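Local coordinates for IPT/TIG domain-containing protein (Bacteroides thetaiotaomicron, PDB 3TC9) that serves as an auxiliary nutrient-binding protein, pairing an immunoglobulin-like IPT/TIG domain with a six-bladed beta-propeller, at the interface of chains A and B. Coordinates in Å, arbitrary orientation; residue numbers count along the deposited sequence, not the author numbering. Chains: chain A/B, Hypothetical hydrolase.

The interface of chains A and B. Residues chain A 346-347; chain B 104, 428.
The side-chain amide nitrogen NE2 of B:Gln104 donates a hydrogen bond to the backbone carbonyl oxygen O of A:Lys346 at 3.0 Å. Its geometry is sound on both sides: the angle at the hydrogen is 162°, the donor lies in the carbonyl plane on a lone pair, and the acceptor is almost within the plane of the glutamine amide. That coplanarity probably helps to hold the amide in this rotation. NE2 of B:Gln104 also comes within 3.6 Å of the backbone carbon C of A:Gly347, a loose contact. A bend at chi2 (68°) turns the glutamine end toward the A chain. Exchanging B:Gln104 for an alanine would probably leave the carbonyl of A:Lys346 without this donor and the glycine backbone without its light cover.

The second component is apolar. B:Tyr428 presents one ring face to the aliphatic part of A:Lys346, whose CG stands above the hydroxyl end of the ring rather than its centre, 3.7 Å from CZ and 3.6 Å from the phenolic OH of the tyrosine. CB of A:Lys346 lies 4.0 Å from the same OH. With CG anti to the backbone N (chi1 -170°) the lysine reaches the ring; beyond CG the rest of the chain runs on at greater separation from the ring plane, and the contact therefore rests on methylenes, not on the terminal amino nitrogen NZ.

The patch is one part of a two-fold symmetric interface of the deposited pair, which may or may not be the physiological dimer; its twin occurs with the chains exchanged. In the fold, the loop of A:Lys346 and A:Gly347, between 3-10 helix 343-345 and strand 352-358, meets the other chain at the end of its last propeller strand, 422-428, and just after strand 102-103.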
loop_
_atom_site.group_PDB
_atom_site.type_symbol
_atom_site.label_atom_id
_atom_site.label_comp_id
_atom_site.label_asym_id
_atom_site.label_seq_id
_atom_site.Cartn_x
_atom_site.Cartn_y
_atom_site.Cartn_z
ATOM N N LYS A 346 -1.583 8.230 -4.510
ATOM C CA LYS A 346 -1.545 7.343 -5.682
ATOM C C LYS A 346 -2.106 8.058 -6.913
ATOM O O LYS A 346 -3.168 8.671 -6.838
ATOM C CB LYS A 346 -2.294 6.024 -5.408
ATOM C CG LYS A 346 -2.114 4.921 -6.465
ATOM C CD LYS A 346 -0.704 4.305 -6.517
ATOM C CE LYS A 346 -0.580 3.308 -7.640
ATOM N NZ LYS A 346 0.838 3.038 -7.998
ATOM N N GLY A 347 -1.334 8.055 -7.987
ATOM C CA GLY A 347 -1.725 8.714 -9.232
ATOM C C GLY A 347 -1.210 10.128 -9.384
ATOM O O GLY A 347 -1.182 10.649 -10.489
ATOM N N GLN B 104 -3.549 14.536 -12.160
ATOM C CA GLN B 104 -3.856 13.457 -11.251
ATOM C C GLN B 104 -4.446 12.313 -12.086
ATOM O O GLN B 104 -5.526 12.476 -12.661
ATOM C CB GLN B 104 -4.824 13.954 -10.139
ATOM C CG GLN B 104 -5.465 12.854 -9.258
ATOM C CD GLN B 104 -4.527 12.108 -8.329
ATOM O OE1 GLN B 104 -3.775 12.699 -7.533
ATOM N NE2 GLN B 104 -4.572 10.781 -8.385
ATOM N N TYR B 428 -4.973 2.041 -13.286
ATOM C CA TYR B 428 -4.663 3.462 -13.516
ATOM C C TYR B 428 -4.207 3.719 -14.949
ATOM O O TYR B 428 -3.627 2.825 -15.583
ATOM C CB TYR B 428 -3.535 3.916 -12.572
ATOM C CG TYR B 428 -4.040 4.262 -11.194
ATOM C CD1 TYR B 428 -4.529 5.534 -10.910
ATOM C CD2 TYR B 428 -4.091 3.303 -10.189
ATOM C CE1 TYR B 428 -5.067 5.841 -9.664
ATOM C CE2 TYR B 428 -4.615 3.603 -8.932
ATOM C CZ TYR B 428 -5.105 4.875 -8.677
ATOM O OH TYR B 428 -5.607 5.199 -7.444
#